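Local coordinates for protein 3-hydroxy-3-methylglutaryl-CoA lyase (Acinetobacter baumannii, PDB 6NDS) that is a lyase of the HMGL-like family with a TIM-barrel fold, and binds coenzyme A and a zinc ion, at residues 18-24 with 51-57; 239-245 with 257-263; 84-90 with 104-110; 147-151 with 170-174; 46-51 with 275-281. All blocks are in the same frame, centred on the assembly; numbering follows the deposited sequence.

In the fold
Contacts 1 and 3 pair strands of the parallel sheet of the TIM barrel, contact 4 packs a helix on it, and contact 2 reaches it through strand 237-240, next to strand 17-20 of contact 1. Centres of contacts 1 and 3 are about 9 Å apart, joined by the salt bridge Arg53 NH2 to Glu106 OE2 (2.8 Å). Contact 2 meets contact 1 where Glu20 OE1 lies 2.8 Å from Thr260 OG1. Contact 5 shares Phe51 with contact 1; its centre is about 29 Å from that of contact 4. Coenzyme A comes within about 4 Å of the side chains of Arg24 and Leu89, while zinc, held by Asp25, His215 and His217, is about 4 Å from the side chain of Asn257.

Contact 1 of 5, residues 18-24 with 51-57; sequences VQEVSPR and FSRIEAG
Strands 18-20 and 53-57 run parallel, their axes 4.9 Å apart at closest and crossing at -19°, with Glu20 and Ile54 in register (CA to CA 4.8 Å). Val18 O meets the edge of the Phe51 ring at CD1 (3.5 Å), and a water links it to Ser52 N. At Gln19, OE1 shares a second water with Arg53 NH1; Arg237 also binds this oxygen, whereas Arg53 pairs with Glu106. Glu20 N donates to Arg53 O (3.1 Å) and Glu20 O accepts from Glu55 N (2.9 Å), the parallel-sheet pattern. Glu20 CB stands 3.6 Å from the Phe51 ring centroid, a CH-pi contact over the face. Val21 is the N-cap of the following helix, on which Pro23 CG touches Ile54 CG2 (4.1 Å). Arg24, chi1 t, sends NE to Glu55 OE1 (2.7 Å). First and second strands thus close the TIM barrel, and the buried salt bridge holds Arg24, a coenzyme A pocket residue, against the barrel wall by charge as well as packing.

Contact 2 of 5, residues 239-245 with 257-263; sequences DAALGGL and NICTEDL
Asn257, near polyproline-II angles (phi -59°, psi 164°), opens the segment: its N donates to Leu245 O (2.9 Å), its CB packs on Ala241 CB (3.7 Å), and a water joins ND2 to Asp239 O. ND2 also bonds Asp25, a zinc ligand. Ile258 O accepts from Ala241 N (3.0 Å), while Ile258 CG1, with chi1 p, approaches Ala240 CB (3.8 Å). Cys259 is bridged to Ala241 (CA to CA 5.3 Å) and is the N-cap of helix 260-270; its SG, at chi1 t, accepts a weak bond from Asp262 N (3.6 Å). Gly244 N lies 3.6 Å from Cys259 CB, and the Gly244 backbone (phi 75°, psi 22°) itself calls for glycine. Thr260 N donates to Ala241 O (3.0 Å), completing the pair of bonds round Ala241; its OG1 bonds Glu20. Glu261, chi1 p, reaches Gly243 N through OE1 (3.1 Å, 173°), and Ser298 and Ser285 bind its OE2. Leu263 CD2 reaches Ala240 CB (4.1 Å). The contact thus ties the loop after the last barrel strand, 237-240, to the start of the next helix. Its chemistry implies a join made mainly by backbone amides and carbonyls, with a buried carboxylate, Glu261, holding the glycine turn.

Contact 3 of 5, residues 84-90 with 104-110; sequences IIYVGLI and ANELNLV
This is a beta-alpha-beta crossover of the TIM barrel: strands 85-90 and 106-110 lie side by side and parallel, joined through helix 93-101. Their axes approach to 4.6 Å and cross at -30°; the register pairs Val87 with Glu106, Gly88 with Leu107, Leu89 with Asn108 and Ile90 with Leu109. Before the ladder begins, Asn105 mimics a strand neighbour, its OD1 accepting from Tyr86 N (2.9 Å, 178°). Tyr86 O takes Asn105 N (2.9 Å) and, weakly, Glu106 N (3.4 Å). Next, Gly88 N donates to Glu106 O (3.0 Å), Gly88 O accepts from Asn108 N (2.9 Å), and Ile90 N reaches Asn108 O (2.9 Å). Ile90 O receives a weak bond from Val110 N (3.3 Å). The other polar side chains find partners elsewhere: Glu106 in Arg53 and Gln145, Asn108 in Thr149, Asn147 and Glu55, and Tyr86 OH in Ser47 and His81. On the Gly88 and Leu107 face, Ile90 CG1, at chi1 m, rests 3.8 Å from Leu107 CG.

Contact 4 of 5, residues 147-151 with 170-174; sequences NGTVA and LVEHY
A buried strand-to-helix contact joins the inner sheet to the outer layer of helices, with strand 147-151 running nearly antiparallel to helix 170-174 (166° between N-to-C directions, axes 9.1 Å apart at closest). Tyr174, with chi1 -87° and chi2 -51°, points its ring at the strand. One face of that ring receives Gly148 CA, 3.5 Å from the centroid and 14° off the normal, which makes a CH-pi contact. Glycine is what permits this approach, because an ideal CB at position 148 would fall 2.6 Å from Tyr174 CD1. Beyond the ring, Tyr174 OH donates to Thr149 O (2.9 Å). The two segments belong to the beta-alpha-beta unit of strand 145-151, helix 164-176 and strand 182-186, one repeat of the TIM barrel, and the antiparallel direction is that of a barrel strand and the helix that returns along it. Val150, CA-to-CB directed at the helix and chi1 t, packs CG1 on Leu170 CD1 (4.0 Å) and CG2 on both Val171 CG2 (4.2 Å) and Tyr174 CE2 (3.9 Å), the last at the ring edge. Thr149 directs its CA-to-CB bond away from the helix, and its OG1 is bonded to Asn108 on strand 106-112.

Contact 5 of 5, residues 46-51 with 275-281; sequences LSTMGF and TIDLDAL
Met49 lies across the first turn of helix 278-285: with chi1 and chi2 both m and chi3 t, its SD comes 3.7 Å from Ala280 CB, its CE 3.6 Å from Ala280 O and its CG 3.9 Å from Leu281 CD1. The residue ends a type I turn from Leu46 to Met49, closed by Met49 N to Leu46 O (3.0 Å). Met49 O then accepts from Asp277 N (3.0 Å, 162°) and lies 3.3 Å from Ile276 CA. Gly50 follows at phi 114° and psi 1°, angles that call for glycine, and passes so close to Ile276 (CA to CA 4.6 Å) that an ideal CB would clash with Thr275 O. Its own carbonyl O accepts from Thr275 OG1 (2.8 Å), with Thr275 at chi1 p. Deeper in, Phe51 CD1 touches Ile276 CD1 (3.5 Å), and Leu281 CD1 sits near the ring plane, 3.9 Å from Phe51 CZ. Asp277, chi1 t, is the N-cap of the helix, its OD1 accepting from Ala280 N (3.2 Å). A water bonded to Asp277 OD2 (3.2 Å) also makes a weak bond to Thr48 O (3.4 Å). The loop between helix 36-46 and strand 53-58 thereby meets an N-capped helix that follows helix 260-270, a join between an early and a late part of the TIM-barrel chain, at the loop that leads into strand 53-58.

Contact 1 of 5, residues 18-24 with 51-57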
# COMPACT_ATOMS: atom_id res chain seq x y z
N VAL A 18 11.70 14.08 -0.22
CA VAL A 18 11.73 12.83 0.54
C VAL A 18 12.72 12.98 1.69
O VAL A 18 13.88 13.34 1.46
CB VAL A 18 12.10 11.65 -0.37
CG1 VAL A 18 12.16 10.36 0.45
CG2 VAL A 18 11.10 11.52 -1.52
N GLN A 19 12.28 12.70 2.92
CA GLN A 19 13.10 12.86 4.12
C GLN A 19 13.23 11.50 4.80
O GLN A 19 12.23 10.80 4.98
CB GLN A 19 12.49 13.91 5.06
CG GLN A 19 12.19 15.24 4.30
CD GLN A 19 11.48 16.30 5.11
OE1 GLN A 19 11.69 17.49 4.88
NE2 GLN A 19 10.61 15.89 6.03
N GLU A 20 14.46 11.11 5.14
CA GLU A 20 14.75 9.74 5.53
C GLU A 20 14.79 9.62 7.05
O GLU A 20 15.46 10.42 7.72
CB GLU A 20 16.08 9.28 4.92
CG GLU A 20 16.54 7.87 5.37
CD GLU A 20 15.56 6.77 4.97
OE1 GLU A 20 14.97 6.83 3.86
OE2 GLU A 20 15.37 5.83 5.78
N VAL A 21 14.05 8.65 7.60
CA VAL A 21 14.00 8.49 9.06
C VAL A 21 14.35 7.07 9.52
O VAL A 21 14.17 6.75 10.71
CB VAL A 21 12.62 8.90 9.62
CG1 VAL A 21 12.28 10.36 9.24
CG2 VAL A 21 11.51 7.93 9.18
N SER A 22 14.86 6.21 8.64
CA SER A 22 15.16 4.86 9.11
C SER A 22 16.18 4.80 10.26
O SER A 22 16.04 3.88 11.09
CB SER A 22 15.62 3.94 7.97
OG SER A 22 16.83 4.37 7.42
N PRO A 23 17.19 5.67 10.37
CA PRO A 23 18.13 5.52 11.49
C PRO A 23 17.51 5.80 12.83
O PRO A 23 18.10 5.43 13.84
CB PRO A 23 19.23 6.54 11.17
CG PRO A 23 19.13 6.76 9.66
CD PRO A 23 17.64 6.71 9.42
N ARG A 24 16.35 6.47 12.86
CA ARG A 24 15.68 6.81 14.12
C ARG A 24 14.40 5.98 14.24
O ARG A 24 14.34 5.05 15.05
CB ARG A 24 15.41 8.31 14.16
CG ARG A 24 15.02 8.88 15.54
CD ARG A 24 13.57 8.56 15.94
NE ARG A 24 12.59 9.17 15.03
CZ ARG A 24 11.29 8.95 15.10
NH1 ARG A 24 10.80 8.13 16.02
NH2 ARG A 24 10.46 9.56 14.25
N PHE A 51 18.91 12.71 -0.17
CA PHE A 51 18.02 13.31 0.83
C PHE A 51 18.50 14.68 1.28
O PHE A 51 19.69 14.91 1.49
CB PHE A 51 17.94 12.42 2.07
CG PHE A 51 17.50 11.02 1.76
CD1 PHE A 51 16.19 10.75 1.39
CD2 PHE A 51 18.41 9.96 1.84
CE1 PHE A 51 15.79 9.45 1.10
CE2 PHE A 51 18.03 8.66 1.56
CZ PHE A 51 16.71 8.40 1.18
N SER A 52 17.54 15.59 1.49
CA SER A 52 17.81 16.90 2.08
C SER A 52 17.84 16.86 3.60
O SER A 52 18.46 17.73 4.22
CB SER A 52 16.75 17.91 1.63
OG SER A 52 15.45 17.49 2.03
N ARG A 53 17.17 15.88 4.20
CA ARG A 53 17.10 15.71 5.65
C ARG A 53 17.19 14.23 5.97
O ARG A 53 16.55 13.41 5.31
CB ARG A 53 15.80 16.27 6.24
CG ARG A 53 15.85 17.74 6.58
CD ARG A 53 14.51 18.24 7.14
NE ARG A 53 14.64 19.56 7.76
CZ ARG A 53 14.65 20.71 7.08
NH1 ARG A 53 14.55 20.71 5.75
NH2 ARG A 53 14.76 21.87 7.72
N ILE A 54 18.00 13.89 6.97
CA ILE A 54 18.09 12.53 7.50
C ILE A 54 17.95 12.65 9.01
O ILE A 54 18.70 13.41 9.63
CB ILE A 54 19.42 11.84 7.13
CG1 ILE A 54 19.55 11.67 5.61
CG2 ILE A 54 19.53 10.46 7.83
CD1 ILE A 54 20.93 11.18 5.13
N GLU A 55 17.01 11.92 9.59
CA GLU A 55 16.88 11.89 11.05
C GLU A 55 17.82 10.80 11.53
O GLU A 55 17.52 9.60 11.42
CB GLU A 55 15.43 11.66 11.46
CG GLU A 55 15.17 12.06 12.92
CD GLU A 55 13.68 12.21 13.23
OE1 GLU A 55 12.97 11.19 13.24
OE2 GLU A 55 13.23 13.36 13.43
N ALA A 56 18.98 11.22 12.05
CA ALA A 56 20.09 10.31 12.35
C ALA A 56 19.97 9.64 13.72
O ALA A 56 20.72 8.68 13.97
CB ALA A 56 21.42 11.07 12.29
N GLY A 57 19.09 10.10 14.59
CA GLY A 57 18.94 9.45 15.88
C GLY A 57 18.07 10.27 16.81
O GLY A 57 17.43 11.25 16.40
O HOH W 1 14.95 15.50 0.30
O HOH W 2 13.72 18.80 3.73
O HOH W 3 20.73 6.04 14.81
O HOH W 4 10.56 11.77 12.35

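Contact 2 of 5, residues 239-245 with 257-263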
# COMPACT_ATOMS: atom_id res chain seq x y z
N ASP A 239 8.22 12.20 5.31
CA ASP A 239 9.14 11.27 5.95
C ASP A 239 8.90 9.83 5.46
O ASP A 239 7.76 9.41 5.26
CB ASP A 239 8.98 11.29 7.47
CG ASP A 239 9.49 12.58 8.12
OD1 ASP A 239 10.25 13.35 7.49
OD2 ASP A 239 9.15 12.80 9.31
N ALA A 240 9.98 9.07 5.33
CA ALA A 240 9.88 7.66 4.95
C ALA A 240 11.10 6.94 5.50
O ALA A 240 12.10 7.57 5.82
CB ALA A 240 9.80 7.50 3.42
N ALA A 241 10.99 5.61 5.65
CA ALA A 241 12.09 4.80 6.16
C ALA A 241 12.51 3.78 5.12
O ALA A 241 11.66 3.11 4.51
CB ALA A 241 11.71 4.08 7.45
N LEU A 242 13.83 3.65 4.93
CA LEU A 242 14.39 2.62 4.06
C LEU A 242 13.79 1.25 4.39
O LEU A 242 13.74 0.84 5.55
CB LEU A 242 15.91 2.57 4.23
CG LEU A 242 16.66 1.60 3.31
CD1 LEU A 242 16.70 2.17 1.90
CD2 LEU A 242 18.06 1.39 3.87
N GLY A 243 13.35 0.54 3.35
CA GLY A 243 12.82 -0.80 3.53
C GLY A 243 11.49 -0.88 4.25
O GLY A 243 11.02 -1.99 4.51
N GLY A 244 10.89 0.25 4.61
CA GLY A 244 9.67 0.17 5.40
C GLY A 244 9.88 -0.20 6.85
O GLY A 244 8.96 -0.72 7.50
N LEU A 245 11.08 0.02 7.37
CA LEU A 245 11.32 -0.16 8.79
C LEU A 245 10.44 0.80 9.60
O LEU A 245 9.86 1.74 9.05
CB LEU A 245 12.79 0.08 9.11
CG LEU A 245 13.78 -0.87 8.43
CD1 LEU A 245 15.24 -0.44 8.71
CD2 LEU A 245 13.53 -2.28 8.91
N ASN A 257 7.09 2.73 9.02
CA ASN A 257 6.91 3.92 8.21
C ASN A 257 6.60 3.52 6.77
O ASN A 257 6.87 2.39 6.34
CB ASN A 257 8.18 4.76 8.21
CG ASN A 257 8.53 5.28 9.57
OD1 ASN A 257 9.10 4.57 10.40
ND2 ASN A 257 8.20 6.54 9.81
N ILE A 258 6.10 4.48 6.00
CA ILE A 258 6.07 4.23 4.56
C ILE A 258 7.48 3.96 4.07
O ILE A 258 8.47 4.54 4.55
CB ILE A 258 5.41 5.38 3.78
CG1 ILE A 258 6.10 6.70 4.06
CG2 ILE A 258 3.91 5.45 4.10
CD1 ILE A 258 5.72 7.79 3.04
N CYS A 259 7.59 3.05 3.12
CA CYS A 259 8.87 2.61 2.60
C CYS A 259 9.45 3.63 1.62
O CYS A 259 8.81 3.97 0.63
CB CYS A 259 8.67 1.26 1.91
SG CYS A 259 10.09 0.66 1.03
N THR A 260 10.68 4.08 1.88
CA THR A 260 11.28 5.14 1.06
C THR A 260 11.34 4.74 -0.40
O THR A 260 10.97 5.53 -1.28
CB THR A 260 12.68 5.49 1.57
OG1 THR A 260 12.60 5.75 2.97
CG2 THR A 260 13.19 6.76 0.89
N GLU A 261 11.83 3.54 -0.71
CA GLU A 261 11.98 3.21 -2.12
C GLU A 261 10.62 2.98 -2.79
O GLU A 261 10.47 3.24 -3.98
CB GLU A 261 12.92 2.01 -2.30
CG GLU A 261 12.48 0.73 -1.64
CD GLU A 261 13.03 0.54 -0.22
OE1 GLU A 261 13.42 1.52 0.45
OE2 GLU A 261 13.04 -0.61 0.23
N ASP A 262 9.61 2.53 -2.04
CA ASP A 262 8.27 2.45 -2.62
C ASP A 262 7.70 3.84 -2.88
O ASP A 262 7.05 4.06 -3.91
CB ASP A 262 7.33 1.64 -1.70
CG ASP A 262 7.75 0.17 -1.55
OD1 ASP A 262 8.75 -0.26 -2.18
OD2 ASP A 262 7.08 -0.58 -0.79
N LEU A 263 7.94 4.80 -1.98
CA LEU A 263 7.52 6.19 -2.21
C LEU A 263 8.23 6.79 -3.43
O LEU A 263 7.59 7.40 -4.30
CB LEU A 263 7.80 7.03 -0.97
CG LEU A 263 7.70 8.55 -1.14
CD1 LEU A 263 6.29 8.95 -1.52
CD2 LEU A 263 8.15 9.25 0.15
O HOH W 5 6.88 7.88 7.52
O HOH W 6 6.30 -0.28 6.50

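Contact 3 of 5, residues 84-90 with 104-110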
# COMPACT_ATOMS: atom_id res chain seq x y z
N ILE A 84 23.03 18.50 3.55
CA ILE A 84 22.07 17.67 4.26
C ILE A 84 21.90 18.20 5.68
O ILE A 84 22.89 18.53 6.34
CB ILE A 84 22.50 16.19 4.29
CG1 ILE A 84 22.63 15.63 2.88
CG2 ILE A 84 21.51 15.36 5.10
CD1 ILE A 84 23.09 14.17 2.85
N ILE A 85 20.66 18.28 6.13
CA ILE A 85 20.34 18.61 7.51
C ILE A 85 20.16 17.31 8.28
O ILE A 85 19.25 16.53 7.99
CB ILE A 85 19.08 19.50 7.58
CG1 ILE A 85 19.34 20.83 6.89
CG2 ILE A 85 18.62 19.70 9.03
CD1 ILE A 85 18.07 21.55 6.51
N TYR A 86 21.03 17.07 9.26
CA TYR A 86 20.96 15.90 10.12
C TYR A 86 20.14 16.25 11.36
O TYR A 86 20.54 17.11 12.15
CB TYR A 86 22.37 15.41 10.48
CG TYR A 86 23.13 14.97 9.24
CD1 TYR A 86 23.00 13.68 8.74
CD2 TYR A 86 23.96 15.86 8.55
CE1 TYR A 86 23.68 13.27 7.60
CE2 TYR A 86 24.63 15.47 7.40
CZ TYR A 86 24.49 14.17 6.94
OH TYR A 86 25.15 13.78 5.81
N VAL A 87 19.00 15.58 11.51
CA VAL A 87 17.98 15.91 12.50
C VAL A 87 18.09 14.94 13.67
O VAL A 87 18.28 13.74 13.47
CB VAL A 87 16.58 15.81 11.87
CG1 VAL A 87 15.50 16.17 12.90
CG2 VAL A 87 16.47 16.68 10.60
N GLY A 88 17.95 15.46 14.89
CA GLY A 88 17.82 14.60 16.06
C GLY A 88 16.47 14.79 16.74
O GLY A 88 16.01 15.92 16.92
N LEU A 89 15.82 13.68 17.13
CA LEU A 89 14.55 13.73 17.84
C LEU A 89 14.78 14.03 19.32
O LEU A 89 15.62 13.39 19.97
CB LEU A 89 13.79 12.41 17.69
CG LEU A 89 12.42 12.33 18.39
CD1 LEU A 89 11.48 11.45 17.60
CD2 LEU A 89 12.54 11.77 19.81
N ILE A 90 13.97 14.94 19.86
CA ILE A 90 14.16 15.53 21.18
C ILE A 90 12.85 15.48 21.97
O ILE A 90 11.81 15.88 21.43
CB ILE A 90 14.66 16.98 21.06
CG1 ILE A 90 15.95 17.03 20.24
CG2 ILE A 90 14.85 17.59 22.43
CD1 ILE A 90 17.04 16.16 20.81
N ALA A 104 23.81 18.25 16.26
CA ALA A 104 22.65 18.04 15.40
C ALA A 104 22.33 19.34 14.68
O ALA A 104 22.43 20.43 15.26
CB ALA A 104 21.45 17.56 16.22
N ASN A 105 22.00 19.25 13.39
CA ASN A 105 21.71 20.46 12.63
C ASN A 105 20.32 21.00 12.94
O ASN A 105 20.07 22.20 12.76
CB ASN A 105 21.77 20.22 11.12
CG ASN A 105 23.14 19.75 10.64
OD1 ASN A 105 23.22 18.91 9.73
ND2 ASN A 105 24.22 20.30 11.21
N GLU A 106 19.42 20.12 13.36
CA GLU A 106 18.03 20.49 13.62
C GLU A 106 17.50 19.61 14.74
O GLU A 106 17.78 18.41 14.79
CB GLU A 106 17.19 20.32 12.35
CG GLU A 106 15.73 20.73 12.47
CD GLU A 106 15.06 20.84 11.09
OE1 GLU A 106 14.42 19.86 10.65
OE2 GLU A 106 15.21 21.90 10.44
N LEU A 107 16.76 20.23 15.65
CA LEU A 107 16.14 19.54 16.77
C LEU A 107 14.66 19.36 16.46
O LEU A 107 13.94 20.35 16.28
CB LEU A 107 16.34 20.33 18.06
CG LEU A 107 17.66 20.10 18.82
CD1 LEU A 107 18.89 20.25 17.96
CD2 LEU A 107 17.71 21.05 20.02
N ASN A 108 14.21 18.11 16.41
CA ASN A 108 12.82 17.76 16.15
C ASN A 108 12.13 17.49 17.49
O ASN A 108 12.30 16.43 18.09
CB ASN A 108 12.73 16.54 15.24
CG ASN A 108 11.31 16.13 14.96
OD1 ASN A 108 10.39 16.95 15.08
ND2 ASN A 108 11.11 14.86 14.60
N LEU A 109 11.37 18.48 17.95
CA LEU A 109 10.61 18.37 19.19
C LEU A 109 9.34 17.56 18.93
O LEU A 109 8.69 17.73 17.90
CB LEU A 109 10.22 19.75 19.72
CG LEU A 109 11.20 20.93 19.62
CD1 LEU A 109 10.67 22.13 20.40
CD2 LEU A 109 12.56 20.55 20.12
N VAL A 110 8.99 16.68 19.86
CA VAL A 110 7.85 15.78 19.65
C VAL A 110 6.95 15.76 20.87
O VAL A 110 7.41 15.55 22.00
CB VAL A 110 8.31 14.35 19.31
CG1 VAL A 110 7.09 13.43 19.14
CG2 VAL A 110 9.16 14.34 18.05

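Contact 4 of 5, residues 147-151 with 170-174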
# COMPACT_ATOMS: atom_id res chain seq x y z
N ASN A 147 12.14 21.87 14.59
CA ASN A 147 10.94 21.33 13.97
C ASN A 147 9.99 20.93 15.09
O ASN A 147 10.44 20.41 16.11
CB ASN A 147 11.28 20.12 13.10
CG ASN A 147 10.11 19.65 12.25
OD1 ASN A 147 9.87 20.20 11.17
ND2 ASN A 147 9.38 18.63 12.72
N GLY A 148 8.70 21.19 14.91
CA GLY A 148 7.72 20.77 15.90
C GLY A 148 6.82 19.67 15.37
O GLY A 148 6.12 19.87 14.38
N THR A 149 6.84 18.50 16.01
CA THR A 149 6.02 17.37 15.59
C THR A 149 4.79 17.23 16.47
O THR A 149 4.88 17.33 17.70
CB THR A 149 6.82 16.06 15.63
OG1 THR A 149 7.86 16.10 14.64
CG2 THR A 149 5.92 14.85 15.35
N VAL A 150 3.65 16.99 15.84
CA VAL A 150 2.44 16.59 16.54
C VAL A 150 2.19 15.14 16.18
O VAL A 150 1.79 14.84 15.04
CB VAL A 150 1.24 17.47 16.17
CG1 VAL A 150 0.04 17.09 17.03
CG2 VAL A 150 1.59 18.94 16.31
N ALA A 151 2.45 14.23 17.12
CA ALA A 151 2.15 12.81 16.94
C ALA A 151 0.66 12.55 17.19
O ALA A 151 -0.07 13.40 17.70
CB ALA A 151 3.02 11.96 17.87
N LEU A 170 -2.26 22.83 18.92
CA LEU A 170 -0.87 22.48 19.18
C LEU A 170 0.06 23.06 18.12
O LEU A 170 1.14 23.56 18.43
CB LEU A 170 -0.73 20.96 19.26
CG LEU A 170 -1.52 20.31 20.40
CD1 LEU A 170 -1.59 18.80 20.21
CD2 LEU A 170 -0.92 20.66 21.75
N VAL A 171 -0.35 23.00 16.85
CA VAL A 171 0.42 23.65 15.79
C VAL A 171 0.58 25.14 16.09
O VAL A 171 1.68 25.70 15.99
CB VAL A 171 -0.23 23.42 14.42
CG1 VAL A 171 0.46 24.30 13.38
CG2 VAL A 171 -0.16 21.95 14.02
N GLU A 172 -0.51 25.80 16.47
CA GLU A 172 -0.44 27.23 16.78
C GLU A 172 0.50 27.50 17.95
O GLU A 172 1.19 28.53 17.97
CB GLU A 172 -1.84 27.77 17.07
CG GLU A 172 -2.73 27.85 15.85
CD GLU A 172 -4.13 28.36 16.17
OE1 GLU A 172 -4.69 29.11 15.35
OE2 GLU A 172 -4.66 28.00 17.25
N HIS A 173 0.54 26.60 18.93
CA HIS A 173 1.45 26.79 20.06
C HIS A 173 2.90 26.70 19.61
O HIS A 173 3.75 27.48 20.06
CB HIS A 173 1.15 25.76 21.15
CG HIS A 173 1.69 26.11 22.50
ND1 HIS A 173 2.66 27.06 22.69
CD2 HIS A 173 1.38 25.63 23.73
CE1 HIS A 173 2.93 27.16 23.98
NE2 HIS A 173 2.17 26.30 24.64
N TYR A 174 3.22 25.75 18.72
CA TYR A 174 4.55 25.72 18.13
C TYR A 174 4.88 27.04 17.45
O TYR A 174 5.98 27.59 17.62
CB TYR A 174 4.64 24.56 17.14
CG TYR A 174 5.03 23.22 17.72
CD1 TYR A 174 6.14 23.07 18.55
CD2 TYR A 174 4.29 22.08 17.41
CE1 TYR A 174 6.50 21.82 19.05
CE2 TYR A 174 4.63 20.84 17.91
CZ TYR A 174 5.73 20.71 18.73
OH TYR A 174 6.07 19.46 19.20

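Contact 5 of 5, residues 46-51 with 275-281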
# COMPACT_ATOMS: atom_id res chain seq x y z
N LEU A 46 23.07 6.40 3.30
CA LEU A 46 21.88 7.19 3.03
C LEU A 46 22.24 8.60 2.59
O LEU A 46 21.56 9.19 1.74
CB LEU A 46 20.99 7.25 4.28
CG LEU A 46 20.36 5.91 4.62
CD1 LEU A 46 19.83 5.97 6.06
CD2 LEU A 46 19.23 5.56 3.66
N SER A 47 23.32 9.15 3.15
CA SER A 47 23.79 10.48 2.76
C SER A 47 24.21 10.57 1.30
O SER A 47 24.38 11.69 0.81
CB SER A 47 24.99 10.93 3.62
OG SER A 47 24.58 11.27 4.93
N THR A 48 24.40 9.45 0.61
CA THR A 48 24.76 9.51 -0.80
C THR A 48 23.56 9.41 -1.73
O THR A 48 23.74 9.45 -2.95
CB THR A 48 25.76 8.39 -1.16
OG1 THR A 48 25.10 7.11 -1.12
CG2 THR A 48 26.95 8.38 -0.20
N MET A 49 22.34 9.31 -1.18
CA MET A 49 21.16 8.94 -1.96
C MET A 49 20.34 10.13 -2.44
O MET A 49 19.45 9.94 -3.27
CB MET A 49 20.24 8.02 -1.13
CG MET A 49 20.88 6.69 -0.79
SD MET A 49 21.12 5.65 -2.23
CE MET A 49 22.43 4.59 -1.59
N GLY A 50 20.60 11.34 -1.92
CA GLY A 50 19.95 12.55 -2.39
C GLY A 50 19.04 13.24 -1.39
O GLY A 50 18.46 14.27 -1.74
N PHE A 51 18.91 12.71 -0.17
CA PHE A 51 18.02 13.31 0.83
C PHE A 51 18.50 14.68 1.28
O PHE A 51 19.69 14.91 1.49
CB PHE A 51 17.94 12.42 2.07
CG PHE A 51 17.50 11.02 1.76
CD1 PHE A 51 16.19 10.75 1.39
CD2 PHE A 51 18.41 9.96 1.84
CE1 PHE A 51 15.79 9.45 1.10
CE2 PHE A 51 18.03 8.66 1.56
CZ PHE A 51 16.71 8.40 1.18
N THR A 275 14.75 14.14 -5.63
CA THR A 275 16.20 14.16 -5.85
C THR A 275 16.86 12.87 -5.40
O THR A 275 18.07 12.85 -5.16
CB THR A 275 16.87 15.35 -5.15
OG1 THR A 275 16.69 15.24 -3.73
CG2 THR A 275 16.28 16.68 -5.63
N ILE A 276 16.11 11.77 -5.33
CA ILE A 276 16.60 10.51 -4.78
C ILE A 276 17.00 9.58 -5.93
O ILE A 276 16.28 9.48 -6.92
CB ILE A 276 15.54 9.84 -3.88
CG1 ILE A 276 14.94 10.83 -2.87
CG2 ILE A 276 16.15 8.63 -3.15
CD1 ILE A 276 15.97 11.57 -2.02
N ASP A 277 18.14 8.91 -5.78
CA ASP A 277 18.60 7.91 -6.76
C ASP A 277 17.93 6.57 -6.46
O ASP A 277 18.37 5.81 -5.59
CB ASP A 277 20.13 7.83 -6.72
CG ASP A 277 20.72 6.80 -7.69
OD1 ASP A 277 20.00 5.95 -8.25
OD2 ASP A 277 21.96 6.84 -7.85
N LEU A 278 16.86 6.25 -7.20
CA LEU A 278 16.03 5.10 -6.85
C LEU A 278 16.80 3.79 -7.00
O LEU A 278 16.72 2.91 -6.13
CB LEU A 278 14.78 5.08 -7.73
CG LEU A 278 13.85 3.87 -7.53
CD1 LEU A 278 13.38 3.75 -6.07
CD2 LEU A 278 12.66 3.95 -8.49
N ASP A 279 17.52 3.62 -8.11
CA ASP A 279 18.28 2.39 -8.31
C ASP A 279 19.24 2.14 -7.15
O ASP A 279 19.32 1.02 -6.63
CB ASP A 279 19.06 2.45 -9.61
CG ASP A 279 18.20 2.26 -10.82
OD1 ASP A 279 17.26 1.44 -10.77
OD2 ASP A 279 18.47 2.93 -11.84
N ALA A 280 19.97 3.17 -6.73
CA ALA A 280 20.93 3.00 -5.65
C ALA A 280 20.22 2.74 -4.33
O ALA A 280 20.74 1.99 -3.49
CB ALA A 280 21.83 4.23 -5.53
N LEU A 281 19.06 3.34 -4.14
CA LEU A 281 18.33 3.17 -2.89
C LEU A 281 17.79 1.75 -2.76
O LEU A 281 17.83 1.15 -1.67
CB LEU A 281 17.20 4.18 -2.81
CG LEU A 281 16.52 4.28 -1.44
CD1 LEU A 281 17.45 4.94 -0.43
CD2 LEU A 281 15.20 5.04 -1.60
O HOH W 7 24.19 7.43 -5.69